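Local coordinates for protein manganese-dependent ADP-ribose/CDP-alcohol diphosphatase (Danio rerio, PDB 2NXF) that probably hydrolyses ADP-ribose and CDP-alcohols such as CDP-choline at a dinuclear metal centre of the calcineurin-like phosphoesterase type, at residues A[44-49]-A[309-314]; A[58-63]-A[265-270]; A[165-170]-A[241-246]; A[173-178]-A[183-188]. All coordinates share one frame; numbering follows the deposited sequence. Where two conformers were deposited one is given.

In the fold
A metallophosphoesterase places its catalytic metals on loops at the ends of two facing sheets, and the four contacts sample that plan from the centre outward. Interaction 2 is the dinuclear zinc site itself, its centre about 7 Å from the centre of the chain. Interaction 1, with its centre about 16 Å from that of interaction 2, joins helix 35-49 to strand 305-312; the turn after that strand touches the site loop, Arg313 NH2 lying 3.0 Å from His267 O. Interactions 3 and 4 share helix 162-174, their centres about 13 Å apart, on the other side of the chain's centre from interaction 1. The nearest atoms of interactions 2 and 3 are about 5 Å apart.

Interaction 1: A[44-49]-A[309-314]; sequences VLQWRR and KGRGRV
Gln46 of helix 35-49 and Arg311 of strand 305-312 meet through one carbonyl oxygen. The hydrogen bonds come as a side-on pair: Arg311 NE and Arg311 NH2 each lie 3.2 Å from Gln46 OE1, both with N-H...O angles of 144°. The oxygen sits at the guanidinium edge, close to the plane of that group, but the two donors approach it from one face of the amide, well above the carbonyl plane. The amide and guanidinium planes are turned 63° apart, and the two side chains slide past each other in opposite directions. A bend at chi2 (68°) turns the Arg311 chain, whereas the Gln46 chain runs extended beyond CG.

Beyond these bonds the two side chains touch little; Gln46 CB lies 3.9 Å from Arg311 NH2. Within its own strand, Arg311 NH1 makes a weak bond of 3.1 Å to Lys309 O.

Charge enters from just outside. Arg311 NH2 forms a salt bridge with Glu50, its strongest partner, NH1 reaches Thr298, and Asp42 accepts from Gln46 NE2. Replacing Arg311, an alanine would remove both donors to Gln46 OE1 and would probably leave Glu50 without its cationic mate.

Here a helix flanking the six-stranded mixed sheet is joined to one of its strands near the surface, away from the zinc site. The chemistry implies a polar tie in which the neutral amide is a secondary acceptor: the guanidinium offers its NE edge to Gln46 while its charge is probably balanced mainly by Glu50, which shares NH2 with the amide.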
# COMPACT_ATOMS: atom_id res chain seq x y z
N VAL A 44 -16.17 -0.43 7.63
CA VAL A 44 -17.18 -0.15 6.59
C VAL A 44 -18.43 0.49 7.18
O VAL A 44 -18.93 1.50 6.66
CB VAL A 44 -17.51 -1.42 5.76
CG1 VAL A 44 -18.80 -1.23 4.91
CG2 VAL A 44 -16.34 -1.76 4.89
N LEU A 45 -18.92 -0.06 8.29
CA LEU A 45 -20.04 0.54 9.01
C LEU A 45 -19.76 2.01 9.36
O LEU A 45 -20.61 2.89 9.13
CB LEU A 45 -20.33 -0.27 10.28
CG LEU A 45 -21.51 0.12 11.15
CD1 LEU A 45 -22.77 0.28 10.32
CD2 LEU A 45 -21.71 -0.96 12.22
N GLN A 46 -18.56 2.29 9.89
CA GLN A 46 -18.17 3.65 10.26
C GLN A 46 -18.06 4.58 9.04
O GLN A 46 -18.58 5.70 9.07
CB GLN A 46 -16.90 3.66 11.11
CG GLN A 46 -17.08 2.91 12.45
CD GLN A 46 -16.01 3.25 13.50
OE1 GLN A 46 -15.66 4.43 13.70
NE2 GLN A 46 -15.51 2.22 14.19
N TRP A 47 -17.46 4.09 7.96
CA TRP A 47 -17.31 4.88 6.72
C TRP A 47 -18.66 5.20 6.11
O TRP A 47 -18.84 6.27 5.52
CB TRP A 47 -16.46 4.14 5.70
CG TRP A 47 -15.01 4.03 6.08
CD1 TRP A 47 -14.27 4.92 6.80
CD2 TRP A 47 -14.12 2.96 5.72
NE1 TRP A 47 -12.96 4.47 6.92
CE2 TRP A 47 -12.86 3.27 6.25
CE3 TRP A 47 -14.29 1.76 5.00
CZ2 TRP A 47 -11.74 2.43 6.08
CZ3 TRP A 47 -13.16 0.92 4.83
CH2 TRP A 47 -11.93 1.26 5.37
N ARG A 48 -19.61 4.28 6.24
CA ARG A 48 -20.97 4.52 5.76
C ARG A 48 -21.62 5.68 6.52
O ARG A 48 -22.21 6.57 5.91
CB ARG A 48 -21.84 3.26 5.88
CG ARG A 48 -21.52 2.20 4.83
CD ARG A 48 -22.36 0.93 5.03
NE ARG A 48 -23.80 1.17 5.01
CZ ARG A 48 -24.52 1.46 3.92
NH1 ARG A 48 -23.94 1.56 2.72
NH2 ARG A 48 -25.83 1.64 4.03
N ARG A 49 -21.48 5.68 7.84
CA ARG A 49 -22.05 6.75 8.68
C ARG A 49 -21.46 8.11 8.32
O ARG A 49 -22.14 9.15 8.33
CB ARG A 49 -21.78 6.48 10.16
CG ARG A 49 -22.70 5.47 10.82
CD ARG A 49 -22.46 5.49 12.33
NE ARG A 49 -22.96 4.28 12.98
CZ ARG A 49 -22.20 3.25 13.35
NH1 ARG A 49 -20.89 3.26 13.16
NH2 ARG A 49 -22.77 2.20 13.93
N LYS A 309 -8.37 10.86 10.91
CA LYS A 309 -8.94 10.38 12.17
C LYS A 309 -8.75 8.87 12.24
O LYS A 309 -9.35 8.12 11.46
CB LYS A 309 -10.44 10.74 12.23
CG LYS A 309 -10.75 12.25 12.17
CD LYS A 309 -10.19 13.02 13.36
CE LYS A 309 -10.96 12.70 14.63
NZ LYS A 309 -10.48 13.49 15.79
N GLY A 310 -7.86 8.45 13.13
CA GLY A 310 -7.51 7.03 13.25
C GLY A 310 -8.28 6.40 14.39
O GLY A 310 -8.74 7.11 15.30
N ARG A 311 -8.43 5.08 14.31
CA ARG A 311 -9.04 4.28 15.36
C ARG A 311 -8.07 3.24 15.86
O ARG A 311 -7.29 2.68 15.08
CB ARG A 311 -10.27 3.54 14.83
CG ARG A 311 -11.52 4.38 14.69
CD ARG A 311 -11.45 5.43 13.59
NE ARG A 311 -12.81 5.73 13.14
CZ ARG A 311 -13.11 6.37 12.02
NH1 ARG A 311 -12.16 6.85 11.24
NH2 ARG A 311 -14.39 6.53 11.70
N GLY A 312 -8.14 2.98 17.16
CA GLY A 312 -7.39 1.90 17.78
C GLY A 312 -5.90 2.17 17.71
O GLY A 312 -5.41 3.10 18.35
N ARG A 313 -5.20 1.34 16.94
CA ARG A 313 -3.74 1.45 16.81
C ARG A 313 -3.29 2.63 15.94
O ARG A 313 -2.10 2.99 15.98
CB ARG A 313 -3.17 0.14 16.25
CG ARG A 313 -3.47 -1.05 17.16
CD ARG A 313 -2.91 -2.34 16.59
NE ARG A 313 -1.50 -2.22 16.26
CZ ARG A 313 -0.94 -2.63 15.13
NH1 ARG A 313 -1.64 -3.23 14.16
NH2 ARG A 313 0.36 -2.45 14.98
N VAL A 314 -4.21 3.20 15.16
CA VAL A 314 -3.86 4.32 14.26
C VAL A 314 -4.12 5.66 14.96
O VAL A 314 -5.27 5.97 15.32
CB VAL A 314 -4.68 4.30 12.96
CG1 VAL A 314 -4.26 5.49 12.06
CG2 VAL A 314 -4.53 2.97 12.24

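Interaction 2: A[58-63]-A[265-270]; sequences LGDIID and HDHDGG. With ZN (zinc ion), chain C; ZN (zinc ion), chain B.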
# COMPACT_ATOMS: atom_id res chain seq x y z
N LEU A 58 -4.69 -0.43 1.22
CA LEU A 58 -3.27 -0.38 0.90
C LEU A 58 -2.63 -1.74 0.58
O LEU A 58 -1.40 -1.85 0.47
CB LEU A 58 -2.52 0.32 2.06
CG LEU A 58 -2.47 1.87 2.05
CD1 LEU A 58 -1.67 2.37 0.82
CD2 LEU A 58 -3.83 2.46 2.04
N GLY A 59 -3.45 -2.77 0.38
CA GLY A 59 -2.93 -4.05 -0.12
C GLY A 59 -2.86 -5.11 0.96
O GLY A 59 -3.15 -4.83 2.14
N ASP A 60 -2.39 -6.29 0.55
CA ASP A 60 -2.44 -7.49 1.38
C ASP A 60 -3.84 -7.68 1.93
O ASP A 60 -4.01 -7.90 3.12
CB ASP A 60 -1.44 -7.40 2.55
CG ASP A 60 0.02 -7.57 2.11
OD1 ASP A 60 0.29 -7.78 0.91
OD2 ASP A 60 0.89 -7.44 2.97
N ILE A 61 -4.86 -7.59 1.05
CA ILE A 61 -6.26 -7.70 1.52
C ILE A 61 -6.62 -9.15 1.90
O ILE A 61 -7.48 -9.37 2.75
CB ILE A 61 -7.24 -7.09 0.51
CG1 ILE A 61 -8.55 -6.70 1.22
CG2 ILE A 61 -7.41 -8.01 -0.72
CD1 ILE A 61 -9.58 -6.05 0.31
N ILE A 62 -5.97 -10.14 1.27
CA ILE A 62 -6.13 -11.53 1.72
C ILE A 62 -4.76 -12.15 1.90
O ILE A 62 -3.83 -11.77 1.20
CB ILE A 62 -6.97 -12.40 0.74
CG1 ILE A 62 -6.36 -12.44 -0.66
CG2 ILE A 62 -8.45 -11.93 0.69
CD1 ILE A 62 -6.88 -13.63 -1.50
N ASP A 63 -4.64 -13.10 2.82
CA ASP A 63 -3.31 -13.65 3.12
C ASP A 63 -2.86 -14.67 2.08
O ASP A 63 -3.69 -15.38 1.50
CB ASP A 63 -3.31 -14.32 4.50
CG ASP A 63 -1.91 -14.50 5.04
OD1 ASP A 63 -1.34 -13.52 5.56
OD2 ASP A 63 -1.39 -15.61 4.92
N HIS A 265 2.12 -2.47 4.62
CA HIS A 265 3.23 -3.44 4.64
C HIS A 265 3.89 -3.59 6.00
O HIS A 265 4.02 -4.72 6.49
CB HIS A 265 4.27 -3.17 3.53
CG HIS A 265 5.23 -4.30 3.27
ND1 HIS A 265 4.84 -5.55 2.85
CD2 HIS A 265 6.59 -4.32 3.28
CE1 HIS A 265 5.91 -6.30 2.63
NE2 HIS A 265 6.99 -5.58 2.90
N ASP A 266 4.35 -2.49 6.60
CA ASP A 266 4.90 -2.57 7.95
C ASP A 266 3.73 -2.50 8.92
O ASP A 266 3.20 -1.41 9.18
CB ASP A 266 5.89 -1.41 8.20
CG ASP A 266 6.51 -1.45 9.58
OD1 ASP A 266 6.11 -2.28 10.43
OD2 ASP A 266 7.46 -0.65 9.81
N HIS A 267 3.32 -3.66 9.45
CA HIS A 267 2.08 -3.74 10.24
C HIS A 267 2.16 -2.95 11.54
O HIS A 267 1.14 -2.66 12.13
CB HIS A 267 1.74 -5.20 10.57
CG HIS A 267 1.55 -6.06 9.36
ND1 HIS A 267 1.73 -7.43 9.39
CD2 HIS A 267 1.19 -5.76 8.09
CE1 HIS A 267 1.50 -7.93 8.18
NE2 HIS A 267 1.17 -6.93 7.37
N ASP A 268 3.38 -2.64 12.00
CA ASP A 268 3.58 -1.82 13.19
C ASP A 268 3.25 -0.35 12.96
O ASP A 268 3.04 0.41 13.92
CB ASP A 268 5.04 -1.91 13.64
CG ASP A 268 5.36 -3.19 14.41
OD1 ASP A 268 4.46 -4.02 14.65
OD2 ASP A 268 6.53 -3.33 14.81
N GLY A 269 3.23 0.06 11.69
CA GLY A 269 2.98 1.46 11.31
C GLY A 269 4.17 2.38 11.59
O GLY A 269 5.16 1.99 12.23
N GLY A 270 4.06 3.61 11.12
CA GLY A 270 5.09 4.61 11.35
C GLY A 270 4.64 5.89 10.68
O GLY A 270 3.68 5.90 9.90
ZN ZN C . 2.92 -6.69 2.67
ZN ZN B . 0.87 -7.37 5.19
O HOH W 1 2.81 -6.54 4.81
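Asp60 and the two histidines His265 and His267 converge on the zinc pair through their first torsions. In Asp60, CG lies anti to the carbonyl carbon (chi1 -73°), which sends OD2 between the metals; His265 has CG anti to the backbone N instead (chi1 -165°), turning ND1 to one zinc, while His267 reaches the other through NE2.

Asp60 OD2 is the bridge. It lies 2.2 Å from each zinc, so a single carboxylate oxygen is shared, while the strongest polar partner of the carboxylate outside the two segments is His97. His265 ND1 binds the zinc of chain C at 2.2 Å, and His267 NE2 binds the zinc of chain B at the same length. Each ring presents its edge to the site, with Asp60 OD2 near the ring plane and 4.4 Å from both His265 ND1 and His267 NE2: the residues meet through the metals rather than directly. Water 1 bridges the zincs as well, 2.1 Å from each, and donates a hydrogen bond to His265 O. In this superfamily a solvent bridging the two metals is generally regarded as a candidate nucleophile.

Asp13 and Gln15 complete the protein ligands of the zinc that His267 binds, Asn96 and His228 those of the zinc that His265 binds. Asn198 also holds His265 NE2, and Glu288 is the outside polar partner of His267. A bound phosphate lies about 3 Å from the His267 side chain.

The Asp60 loop follows strand 54-57 and leads toward helix 65-68, with Ile61 and Ile62 packed on helix 72-84; the histidine loop joins strands 258-263 and 270-273.

Interaction 3: A[165-170]-A[241-246]; sequences THSWRI and LAWNHE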
# COMPACT_ATOMS: atom_id res chain seq x y z
N THR A 165 13.85 -11.12 -14.60
CA THR A 165 15.30 -11.36 -14.65
C THR A 165 16.04 -10.15 -14.05
O THR A 165 16.94 -10.31 -13.22
CB THR A 165 15.78 -11.63 -16.09
OG1 THR A 165 15.07 -12.76 -16.61
CG2 THR A 165 17.27 -11.94 -16.13
N HIS A 166 15.65 -8.95 -14.45
CA HIS A 166 16.22 -7.73 -13.90
C HIS A 166 16.09 -7.69 -12.38
O HIS A 166 17.05 -7.43 -11.66
CB HIS A 166 15.55 -6.50 -14.51
CG HIS A 166 16.14 -5.20 -14.07
ND1 HIS A 166 17.48 -4.92 -14.17
CD2 HIS A 166 15.57 -4.10 -13.53
CE1 HIS A 166 17.72 -3.71 -13.71
NE2 HIS A 166 16.57 -3.18 -13.32
N SER A 167 14.87 -7.94 -11.90
CA SER A 167 14.54 -7.94 -10.47
C SER A 167 15.31 -9.01 -9.69
O SER A 167 15.78 -8.76 -8.58
CB SER A 167 13.04 -8.15 -10.31
OG SER A 167 12.33 -7.10 -10.98
N TRP A 168 15.44 -10.20 -10.27
CA TRP A 168 16.19 -11.28 -9.63
C TRP A 168 17.67 -10.91 -9.50
O TRP A 168 18.31 -11.21 -8.49
CB TRP A 168 16.00 -12.58 -10.42
CG TRP A 168 16.72 -13.76 -9.81
CD1 TRP A 168 16.23 -14.65 -8.89
CD2 TRP A 168 18.08 -14.14 -10.05
NE1 TRP A 168 17.20 -15.57 -8.57
CE2 TRP A 168 18.34 -15.28 -9.26
CE3 TRP A 168 19.10 -13.62 -10.87
CZ2 TRP A 168 19.59 -15.92 -9.26
CZ3 TRP A 168 20.35 -14.26 -10.87
CH2 TRP A 168 20.58 -15.40 -10.06
N ARG A 169 18.21 -10.27 -10.54
CA ARG A 169 19.60 -9.80 -10.50
C ARG A 169 19.83 -8.75 -9.40
O ARG A 169 20.83 -8.81 -8.68
CB ARG A 169 20.00 -9.26 -11.87
CG ARG A 169 20.17 -10.39 -12.87
CD ARG A 169 20.43 -9.90 -14.28
NE ARG A 169 20.63 -11.05 -15.15
CZ ARG A 169 20.72 -11.00 -16.48
NH1 ARG A 169 20.63 -9.84 -17.12
NH2 ARG A 169 20.91 -12.12 -17.18
N ILE A 170 18.91 -7.79 -9.28
CA ILE A 170 18.97 -6.76 -8.23
C ILE A 170 18.90 -7.42 -6.85
O ILE A 170 19.75 -7.18 -6.00
CB ILE A 170 17.82 -5.72 -8.35
CG1 ILE A 170 17.92 -4.91 -9.65
CG2 ILE A 170 17.75 -4.82 -7.08
CD1 ILE A 170 16.61 -4.10 -9.95
N LEU A 241 11.11 -1.49 3.54
CA LEU A 241 11.23 -0.43 2.52
C LEU A 241 11.30 -0.99 1.10
O LEU A 241 11.87 -2.09 0.89
CB LEU A 241 12.52 0.38 2.75
CG LEU A 241 12.57 1.17 4.07
CD1 LEU A 241 14.00 1.64 4.36
CD2 LEU A 241 11.58 2.33 4.01
N ALA A 242 10.79 -0.23 0.14
CA ALA A 242 11.01 -0.55 -1.29
C ALA A 242 12.48 -0.68 -1.63
O ALA A 242 13.34 0.03 -1.08
CB ALA A 242 10.39 0.51 -2.19
N TRP A 243 12.78 -1.58 -2.55
CA TRP A 243 14.17 -1.78 -2.97
C TRP A 243 14.89 -0.48 -3.37
O TRP A 243 16.03 -0.24 -2.94
CB TRP A 243 14.25 -2.76 -4.15
CG TRP A 243 13.89 -4.19 -3.82
CD1 TRP A 243 13.73 -4.77 -2.59
CD2 TRP A 243 13.68 -5.23 -4.78
NE1 TRP A 243 13.42 -6.11 -2.73
CE2 TRP A 243 13.36 -6.40 -4.07
CE3 TRP A 243 13.71 -5.26 -6.19
CZ2 TRP A 243 13.11 -7.64 -4.72
CZ3 TRP A 243 13.44 -6.48 -6.83
CH2 TRP A 243 13.15 -7.65 -6.09
N ASN A 244 14.23 0.33 -4.19
CA ASN A 244 14.82 1.59 -4.63
C ASN A 244 14.11 2.76 -3.98
O ASN A 244 13.79 3.74 -4.64
CB ASN A 244 14.88 1.69 -6.17
CG ASN A 244 13.50 1.64 -6.83
OD1 ASN A 244 12.55 1.10 -6.27
ND2 ASN A 244 13.41 2.19 -8.04
N HIS A 245 13.92 2.67 -2.66
CA HIS A 245 13.18 3.71 -1.94
C HIS A 245 13.81 5.10 -2.14
O HIS A 245 13.08 6.09 -2.24
CB HIS A 245 13.06 3.36 -0.44
CG HIS A 245 14.36 3.46 0.31
ND1 HIS A 245 14.67 4.50 1.16
CD2 HIS A 245 15.45 2.65 0.30
CE1 HIS A 245 15.89 4.32 1.65
NE2 HIS A 245 16.38 3.20 1.14
N GLU A 246 15.14 5.18 -2.21
CA GLU A 246 15.80 6.48 -2.33
C GLU A 246 15.49 7.14 -3.68
O GLU A 246 15.40 8.37 -3.77
CB GLU A 246 17.31 6.33 -2.10
CG GLU A 246 18.04 7.62 -1.81
CD GLU A 246 17.59 8.32 -0.52
OE1 GLU A 246 17.46 9.56 -0.53
OE2 GLU A 246 17.37 7.64 0.50
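The indole of Trp243 points the rim of its six-membered ring at helix 162-174. Ser167 CB lies at the edge, in the ring plane, 3.9 Å from Trp243 CZ3. Ser167 O and Ile170 CG2 approach more obliquely: the carbonyl oxygen is 3.7 Å from CZ3, and Ile170 CG2 is 4.2 Å from Trp243 CE3. On the helix itself, Ile170 CD1 lies over one face of the His166 ring, displaced toward its rim.

Ile170 carries CG2 anti to the backbone N, and this is the branch that reaches the indole, while chi1 of Trp243, -68°, sets CG anti to its carbonyl carbon and swings the ring out to the helix. The contact is apolar apart from the obliquely placed carbonyl of Ser167. The polar ends look elsewhere: Ser167 OG to Lys163 O, Trp243 NE1 to Val195 O. Phe194 meets the indole with planes about 30° apart.

With a serine in place of Trp243, the indole rim against Ser167 and Ile170 would be gone, and Val195 O would probably lose its NE1 donor.

The tryptophan joins helix 162-174 to the loop entering helix 245-253 in the calcineurin-like fold, with its side chain about 9 Å from that of the zinc ligand His265.

Interaction 4: A[173-178]-A[183-188]; sequences QHNHNL and LPPVSV
Asn175 and Pro185 cross at about a right angle, the amide of the one lying against the ring of the other, with Asn175 ND2 3.9 Å from Pro185 CD. The asparagine reaches this place because CG is anti to the backbone N (chi1 -170°), which carries the amide out to the 183-188 segment. There ND2 donates to Leu183 O over 2.9 Å, with an N-H...O angle of 151°. The bond is slightly bent out of both groups: the donor stands 29° from the carbonyl plane, and the acceptor is tilted out of the amide plane too. A further bond from ND2 to Phe194 O engages this nitrogen a second time.

The other end of the same amide faces its own chain. Asn175 OD1 accepts from Asn177 N at 2.9 Å, forming an Asx turn just where helix 162-174 gives way to loop; an inverse gamma turn centred on Asn177 follows. One side chain thus shapes the chain leaving the helix while tying it to a segment a few residues further on, at the surface of the phosphoesterase domain.

Pro185 turns its ring toward the end of the helix, where its CB lies 3.2 Å from His174 O and CG also approaches that oxygen. In Pro184, by contrast, CB points away from the 173-178 segment, and the residue packs on Ile239. The imidazole of His174 leads off in another direction, stacking on Phe194, hydrogen-bonded through ND1 to Glu191 and coming within about 2 Å of a further bound zinc ion. Leu183 extends its side chain to Tyr25.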
# COMPACT_ATOMS: atom_id res chain seq x y z
N GLN A 173 21.98 -9.68 -6.10
CA GLN A 173 23.19 -8.88 -5.92
C GLN A 173 23.33 -8.41 -4.47
O GLN A 173 24.45 -8.26 -3.96
CB GLN A 173 23.22 -7.68 -6.88
CG GLN A 173 24.54 -6.89 -6.91
CD GLN A 173 25.76 -7.77 -7.15
OE1 GLN A 173 25.72 -8.73 -7.93
NE2 GLN A 173 26.87 -7.43 -6.49
N HIS A 174 22.20 -8.19 -3.81
CA HIS A 174 22.19 -7.70 -2.44
C HIS A 174 21.97 -8.79 -1.40
O HIS A 174 22.39 -8.65 -0.24
CB HIS A 174 21.11 -6.63 -2.29
CG HIS A 174 21.42 -5.36 -3.02
ND1 HIS A 174 22.19 -4.35 -2.47
CD2 HIS A 174 21.07 -4.93 -4.26
CE1 HIS A 174 22.30 -3.36 -3.34
NE2 HIS A 174 21.62 -3.68 -4.43
N ASN A 175 21.33 -9.88 -1.82
CA ASN A 175 20.96 -10.96 -0.91
C ASN A 175 21.42 -12.31 -1.42
O ASN A 175 20.93 -12.81 -2.43
CB ASN A 175 19.43 -10.95 -0.70
CG ASN A 175 18.98 -11.88 0.42
OD1 ASN A 175 19.73 -12.76 0.87
ND2 ASN A 175 17.74 -11.69 0.87
N HIS A 176 22.36 -12.91 -0.70
CA HIS A 176 22.99 -14.15 -1.13
C HIS A 176 22.31 -15.40 -0.53
O HIS A 176 22.76 -16.55 -0.75
CB HIS A 176 24.48 -14.08 -0.80
CG HIS A 176 25.22 -13.03 -1.59
ND1 HIS A 176 26.60 -12.99 -1.65
CD2 HIS A 176 24.78 -12.01 -2.37
CE1 HIS A 176 26.97 -11.97 -2.41
NE2 HIS A 176 25.89 -11.36 -2.86
N ASN A 177 21.23 -15.18 0.21
CA ASN A 177 20.45 -16.27 0.80
C ASN A 177 19.57 -16.92 -0.28
O ASN A 177 18.34 -16.86 -0.21
CB ASN A 177 19.55 -15.75 1.94
CG ASN A 177 20.34 -15.24 3.14
OD1 ASN A 177 20.05 -14.15 3.67
ND2 ASN A 177 21.29 -16.03 3.61
N LEU A 178 20.20 -17.56 -1.28
CA LEU A 178 19.43 -18.08 -2.42
C LEU A 178 18.42 -19.16 -2.03
O LEU A 178 17.40 -19.34 -2.70
CB LEU A 178 20.35 -18.56 -3.55
CG LEU A 178 21.33 -17.52 -4.09
CD1 LEU A 178 22.20 -18.13 -5.19
CD2 LEU A 178 20.65 -16.25 -4.58
N LEU A 183 14.73 -14.15 3.83
CA LEU A 183 15.64 -13.84 4.94
C LEU A 183 16.55 -12.68 4.53
O LEU A 183 17.22 -12.77 3.49
CB LEU A 183 16.49 -15.06 5.34
CG LEU A 183 15.73 -16.30 5.82
CD1 LEU A 183 16.69 -17.44 6.10
CD2 LEU A 183 14.88 -15.97 7.06
N PRO A 184 16.60 -11.61 5.34
CA PRO A 184 17.37 -10.44 4.92
C PRO A 184 18.86 -10.74 4.94
O PRO A 184 19.30 -11.65 5.66
CB PRO A 184 17.01 -9.39 5.97
CG PRO A 184 16.65 -10.16 7.18
CD PRO A 184 15.96 -11.40 6.66
N PRO A 185 19.64 -10.02 4.11
CA PRO A 185 21.07 -10.30 3.99
C PRO A 185 21.87 -9.85 5.20
O PRO A 185 22.99 -10.32 5.41
CB PRO A 185 21.49 -9.48 2.77
CG PRO A 185 20.55 -8.35 2.75
CD PRO A 185 19.23 -8.93 3.20
N VAL A 186 21.31 -8.91 5.97
CA VAL A 186 21.92 -8.36 7.19
C VAL A 186 20.83 -8.21 8.25
O VAL A 186 19.66 -8.24 7.92
CB VAL A 186 22.57 -6.97 6.93
CG1 VAL A 186 23.83 -7.12 6.04
CG2 VAL A 186 21.56 -5.98 6.35
N SER A 187 21.23 -8.03 9.51
CA SER A 187 20.23 -7.84 10.57
C SER A 187 20.10 -6.38 11.03
O SER A 187 19.23 -6.06 11.85
CB SER A 187 20.50 -8.76 11.75
OG SER A 187 21.76 -8.48 12.35
N VAL A 188 20.97 -5.52 10.50
CA VAL A 188 20.95 -4.09 10.83
C VAL A 188 21.13 -3.24 9.58
O VAL A 188 21.79 -3.65 8.62
CB VAL A 188 22.03 -3.71 11.89
CG1 VAL A 188 21.61 -4.18 13.28
CG2 VAL A 188 23.40 -4.27 11.51